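Local coordinates for protein pyruvate kinase 1 (Trypanosoma brucei brucei, PDB 4KCV) that catalyses the last step of glycolysis, transferring the phosphoryl group of phosphoenolpyruvate to ADP to give pyruvate and ATP, at residues P88-G93 with R176-P181. Sequence-based numbering, arbitrary orientation.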
loop_
_atom_site.group_PDB
_atom_site.type_symbol
_atom_site.label_atom_id
_atom_site.label_comp_id
_atom_site.label_asym_id
_atom_site.label_seq_id
_atom_site.Cartn_x
_atom_site.Cartn_y
_atom_site.Cartn_z
ATOM N N PRO A 88 21.021 16.806 37.717
ATOM C CA PRO A 88 20.603 16.744 39.109
ATOM C C PRO A 88 20.505 15.284 39.536
ATOM O O PRO A 88 20.377 14.413 38.681
ATOM C CB PRO A 88 19.211 17.389 39.070
ATOM C CG PRO A 88 18.684 17.025 37.719
ATOM C CD PRO A 88 19.883 17.028 36.801
ATOM N N GLU A 89 20.583 15.011 40.837
ATOM C CA GLU A 89 20.451 13.626 41.307
ATOM C C GLU A 89 19.786 13.466 42.681
ATOM O O GLU A 89 19.865 14.349 43.532
ATOM C CB GLU A 89 21.808 12.915 41.286
ATOM C CG GLU A 89 22.974 13.762 41.753
ATOM C CD GLU A 89 24.305 13.054 41.565
ATOM O OE1 GLU A 89 25.202 13.238 42.407
ATOM O OE2 GLU A 89 24.453 12.302 40.576
ATOM N N ILE A 90 19.133 12.329 42.879
ATOM C CA ILE A 90 18.732 11.888 44.215
ATOM C C ILE A 90 19.736 10.860 44.748
ATOM O O ILE A 90 20.083 9.881 44.065
ATOM C CB ILE A 90 17.333 11.246 44.202
ATOM C CG1 ILE A 90 16.355 12.130 43.411
ATOM C CG2 ILE A 90 16.858 10.970 45.634
ATOM C CD1 ILE A 90 14.972 11.526 43.262
ATOM N N ARG A 91 20.220 11.098 45.947
ATOM C CA ARG A 91 21.125 10.163 46.580
ATOM C C ARG A 91 20.691 9.892 48.020
ATOM O O ARG A 91 19.925 10.661 48.601
ATOM C CB ARG A 91 22.534 10.728 46.530
ATOM C CG ARG A 91 22.888 11.297 45.164
ATOM C CD ARG A 91 24.384 11.402 44.953
ATOM N NE ARG A 91 25.021 10.089 44.861
ATOM C CZ ARG A 91 25.315 9.452 43.720
ATOM N NH1 ARG A 91 24.948 9.955 42.551
ATOM N NH2 ARG A 91 25.913 8.267 43.762
ATOM N N THR A 92 21.129 8.764 48.559
ATOM C CA THR A 92 21.003 8.486 49.989
ATOM C C THR A 92 21.913 9.447 50.740
ATOM O O THR A 92 22.824 10.026 50.150
ATOM C CB THR A 92 21.470 7.048 50.328
ATOM O OG1 THR A 92 22.899 6.967 50.239
ATOM C CG2 THR A 92 20.848 6.024 49.390
ATOM N N GLY A 93 21.761 9.504 52.055
ATOM C CA GLY A 93 22.798 10.081 52.919
ATOM C C GLY A 93 24.014 9.181 53.131
ATOM O O GLY A 93 24.314 8.288 52.307
ATOM N N ARG A 176 24.726 6.559 47.776
ATOM C CA ARG A 176 24.392 5.864 46.533
ATOM C C ARG A 176 23.264 6.563 45.781
ATOM O O ARG A 176 22.458 7.287 46.384
ATOM C CB ARG A 176 24.023 4.405 46.809
ATOM C CG ARG A 176 25.094 3.622 47.550
ATOM C CD ARG A 176 26.326 3.420 46.670
ATOM N NE ARG A 176 27.084 4.646 46.598
ATOM C CZ ARG A 176 28.137 4.850 45.813
ATOM N NH1 ARG A 176 28.720 6.039 45.804
ATOM N NH2 ARG A 176 28.613 3.879 45.051
ATOM N N GLY A 177 23.185 6.312 44.474
ATOM C CA GLY A 177 22.111 6.859 43.649
ATOM C C GLY A 177 20.752 6.270 43.973
ATOM O O GLY A 177 20.645 5.098 44.350
ATOM N N ILE A 178 19.709 7.088 43.818
ATOM C CA ILE A 178 18.319 6.674 44.064
ATOM C C ILE A 178 17.462 6.913 42.815
ATOM O O ILE A 178 17.579 7.954 42.145
ATOM C CB ILE A 178 17.692 7.475 45.235
ATOM C CG1 ILE A 178 18.355 7.091 46.571
ATOM C CG2 ILE A 178 16.177 7.262 45.281
ATOM C CD1 ILE A 178 17.834 5.791 47.159
ATOM N N ASN A 179 16.601 5.956 42.498
ATOM C CA ASN A 179 15.644 6.150 41.426
ATOM C C ASN A 179 14.259 5.863 41.933
ATOM O O ASN A 179 14.059 4.969 42.744
ATOM C CB ASN A 179 15.967 5.239 40.219
ATOM C CG ASN A 179 17.304 5.585 39.570
ATOM O OD1 ASN A 179 18.348 5.094 39.987
ATOM N ND2 ASN A 179 17.280 6.500 38.608
ATOM N N LEU A 180 13.305 6.674 41.507
ATOM C CA LEU A 180 11.925 6.445 41.866
ATOM C C LEU A 180 11.120 6.046 40.618
ATOM O O LEU A 180 10.638 6.908 39.887
ATOM C CB LEU A 180 11.371 7.707 42.528
ATOM C CG LEU A 180 12.246 8.201 43.687
ATOM C CD1 LEU A 180 11.805 9.586 44.153
ATOM C CD2 LEU A 180 12.207 7.197 44.839
ATOM N N PRO A 181 11.074 4.739 40.317
ATOM C CA PRO A 181 10.558 4.286 39.011
ATOM C C PRO A 181 9.083 4.627 38.842
ATOM O O PRO A 181 8.297 4.465 39.776
ATOM C CB PRO A 181 10.748 2.776 39.063
ATOM C CG PRO A 181 10.766 2.444 40.522
ATOM C CD PRO A 181 11.432 3.607 41.191
HETATM O O HOH W 1 19.656 10.095 40.990
#
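The carbonyl oxygen of R176 takes up T92 N at 2.9 Å, the amide lying nearly along the C=O axis, and R91 CA adds a CH···O contact to the same oxygen at 3.2 Å. Two residues before T92, I90 O accepts I178 N at 2.8 Å, a bond that reaches it from above the carbonyl plane. These two bonds flank R91 and G177, making a single antiparallel bridge between connecting chains that diverge beyond it. Where they part toward P88, a water fills in for the next backbone bond, accepting from I90 N and donating to I178 O. At the other end T92 OG1, set between its own backbone N and carbonyl carbon (chi1 73°), donates to G93 O and receives a weak bond from R176 N.

On one face of the pair, I178 lies crosswise between I90 and T92: its CB meets I90 CG2 at 3.6 Å, while its CD1 touches T92 CG2 at 3.8 Å. I90 reaches on to L180 with its other branch, CD1 against CD1. On the other face the R91 chain, bent at chi3 (68°), folds back so that its guanidinium lies flat over G177 CA. NH1 forms a salt bridge to E89 OE2 at 3.1 Å and NE binds R175 O, fixing the rotation of the group. R176 NH1 comes within 4.1 Å of R91 NH2, a like-charge approach that E89 probably eases.

Both segments belong to the two connections between the TIM barrel and the small beta domain inserted after strand 80-84, as in other pyruvate kinases. Backbone bonds, bridging water and isoleucine packing therefore tie the outgoing chain to the returning one, while charged groups border the glycine side.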